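Local coordinates for serine protease pet (Escherichia coli, PDB 4OM9), which is a secreted autotransporter serine protease and enterotoxin of enteroaggregative E. coli, whose cellular target is probably alpha-fodrin, at residues 98-103 with 241-246. Numbering follows the deposited sequence.
Sequences TGNDFS and YVTPFD
F102 lays one face of its ring over D246. CB of D246 stands 3.6 Å from the ring centroid of F102, 11° off the ring normal, a CH-pi contact. D246 N lies over the same ring, 3.4 Å from CE1 of F102. CG of F102 is anti to the backbone N (chi1 175°), beside the carbonyl carbon. The edge of this ring meets the face of F245 in an offset edge-to-face pair, with planes at 85°. CG2 of T243 sits at the ring edge, 3.6 Å from CB of F102. T243 OG1 donates to the backbone O of N100 at 2.9 Å, nearly along the C=O axis. N100 passes ND2 to within 3.4 Å of CD of P244. A water accepts from this ND2 at 2.8 Å and donates to the O of P244 at 3.1 Å. N100 OD1 turns instead to K190. D246 is the N-cap of helix 247-255, and its OD2 pairs with OG1 of T249. OD1 of D101 accepts from H72 N, and OD2 pairs with H229 ND1. As in clan PA proteases, D101 is probably the triad aspartate. The contact thus joins two antiparallel sheets beside the probable active site. F102 packs on F245 and on CB and backbone of D246, while direct and water-mediated bonds tie N100, next to D101, to T243 and P244, probably helping to position the turn.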
loop_
_atom_site.group_PDB
_atom_site.type_symbol
_atom_site.label_atom_id
_atom_site.label_comp_id
_atom_site.label_asym_id
_atom_site.label_seq_id
_atom_site.Cartn_x
_atom_site.Cartn_y
_atom_site.Cartn_z
ATOM N N THR A 98 -27.642 -39.366 -1.055
ATOM C CA THR A 98 -28.120 -39.851 -2.333
ATOM C C THR A 98 -27.273 -41.045 -2.747
ATOM O O THR A 98 -26.112 -41.135 -2.347
ATOM C CB THR A 98 -28.058 -38.709 -3.372
ATOM O OG1 THR A 98 -29.320 -38.553 -4.027
ATOM C CG2 THR A 98 -26.946 -38.914 -4.388
ATOM N N GLY A 99 -27.846 -41.971 -3.516
ATOM C CA GLY A 99 -27.132 -43.160 -3.961
ATOM C C GLY A 99 -25.824 -42.847 -4.689
ATOM O O GLY A 99 -24.876 -43.638 -4.689
ATOM N N ASN A 100 -25.775 -41.676 -5.308
ATOM C CA ASN A 100 -24.574 -41.204 -5.969
ATOM C C ASN A 100 -23.571 -40.542 -4.991
ATOM O O ASN A 100 -22.599 -39.914 -5.441
ATOM C CB ASN A 100 -24.954 -40.220 -7.082
ATOM C CG ASN A 100 -23.930 -40.182 -8.219
ATOM O OD1 ASN A 100 -23.356 -41.211 -8.610
ATOM N ND2 ASN A 100 -23.710 -38.986 -8.758
ATOM N N ASP A 101 -23.835 -40.683 -3.678
ATOM C CA ASP A 101 -22.891 -40.330 -2.596
ATOM C C ASP A 101 -22.947 -38.834 -2.293
ATOM O O ASP A 101 -22.057 -38.267 -1.650
ATOM C CB ASP A 101 -21.455 -40.775 -2.952
ATOM C CG ASP A 101 -20.453 -40.582 -1.813
ATOM O OD1 ASP A 101 -20.834 -40.677 -0.633
ATOM O OD2 ASP A 101 -19.256 -40.341 -2.107
ATOM N N PHE A 102 -24.022 -38.192 -2.735
ATOM C CA PHE A 102 -24.174 -36.774 -2.495
ATOM C C PHE A 102 -24.660 -36.543 -1.063
ATOM O O PHE A 102 -25.452 -37.329 -0.531
ATOM C CB PHE A 102 -25.138 -36.155 -3.505
ATOM C CG PHE A 102 -25.429 -34.714 -3.242
ATOM C CD1 PHE A 102 -24.501 -33.729 -3.579
ATOM C CD2 PHE A 102 -26.621 -34.338 -2.631
ATOM C CE1 PHE A 102 -24.759 -32.395 -3.329
ATOM C CE2 PHE A 102 -26.898 -32.999 -2.366
ATOM C CZ PHE A 102 -25.964 -32.020 -2.705
ATOM N N SER A 103 -24.186 -35.460 -0.447
ATOM C CA SER A 103 -24.633 -35.092 0.886
ATOM C C SER A 103 -24.838 -33.589 1.035
ATOM O O SER A 103 -23.907 -32.813 0.865
ATOM C CB SER A 103 -23.643 -35.580 1.939
ATOM O OG SER A 103 -24.096 -35.220 3.245
ATOM N N TYR A 241 -13.030 -38.898 -9.177
ATOM C CA TYR A 241 -14.441 -38.818 -9.482
ATOM C C TYR A 241 -15.124 -37.824 -8.565
ATOM O O TYR A 241 -14.897 -37.817 -7.361
ATOM C CB TYR A 241 -15.086 -40.202 -9.382
ATOM C CG TYR A 241 -14.414 -41.150 -10.327
ATOM C CD1 TYR A 241 -13.199 -41.738 -9.990
ATOM C CD2 TYR A 241 -14.948 -41.413 -11.578
ATOM C CE1 TYR A 241 -12.555 -42.581 -10.847
ATOM C CE2 TYR A 241 -14.298 -42.261 -12.451
ATOM C CZ TYR A 241 -13.105 -42.842 -12.071
ATOM O OH TYR A 241 -12.426 -43.691 -12.915
ATOM N N VAL A 242 -15.938 -36.972 -9.175
ATOM C CA VAL A 242 -16.716 -35.990 -8.459
ATOM C C VAL A 242 -18.204 -36.304 -8.501
ATOM O O VAL A 242 -18.790 -36.465 -9.579
ATOM C CB VAL A 242 -16.510 -34.593 -9.030
ATOM C CG1 VAL A 242 -17.122 -33.559 -8.095
ATOM C CG2 VAL A 242 -15.017 -34.325 -9.265
ATOM N N THR A 243 -18.813 -36.381 -7.322
ATOM C CA THR A 243 -20.270 -36.447 -7.224
ATOM C C THR A 243 -20.833 -35.097 -7.627
ATOM O O THR A 243 -20.570 -34.103 -6.973
ATOM C CB THR A 243 -20.729 -36.818 -5.805
ATOM O OG1 THR A 243 -20.346 -38.171 -5.535
ATOM C CG2 THR A 243 -22.246 -36.670 -5.651
ATOM N N PRO A 244 -21.578 -35.056 -8.736
ATOM C CA PRO A 244 -22.130 -33.806 -9.260
ATOM C C PRO A 244 -23.074 -33.168 -8.265
ATOM O O PRO A 244 -23.922 -33.881 -7.704
ATOM C CB PRO A 244 -22.886 -34.247 -10.518
ATOM C CG PRO A 244 -22.308 -35.595 -10.865
ATOM C CD PRO A 244 -21.979 -36.219 -9.547
ATOM N N PHE A 245 -22.950 -31.861 -8.049
ATOM C CA PHE A 245 -23.847 -31.179 -7.113
ATOM C C PHE A 245 -25.316 -31.439 -7.429
ATOM O O PHE A 245 -25.728 -31.361 -8.582
ATOM C CB PHE A 245 -23.619 -29.663 -7.107
ATOM C CG PHE A 245 -24.707 -28.910 -6.386
ATOM C CD1 PHE A 245 -24.699 -28.819 -5.007
ATOM C CD2 PHE A 245 -25.760 -28.338 -7.085
ATOM C CE1 PHE A 245 -25.711 -28.145 -4.334
ATOM C CE2 PHE A 245 -26.760 -27.663 -6.426
ATOM C CZ PHE A 245 -26.740 -27.566 -5.047
ATOM N N ASP A 246 -26.112 -31.696 -6.397
ATOM C CA ASP A 246 -27.505 -32.126 -6.600
ATOM C C ASP A 246 -28.507 -31.137 -5.989
ATOM O O ASP A 246 -28.745 -31.147 -4.789
ATOM C CB ASP A 246 -27.695 -33.530 -6.016
ATOM C CG ASP A 246 -29.132 -34.038 -6.107
ATOM O OD1 ASP A 246 -30.052 -33.325 -6.568
ATOM O OD2 ASP A 246 -29.341 -35.193 -5.702
HETATM O O HOH W 1 -25.049 -36.720 -7.859
#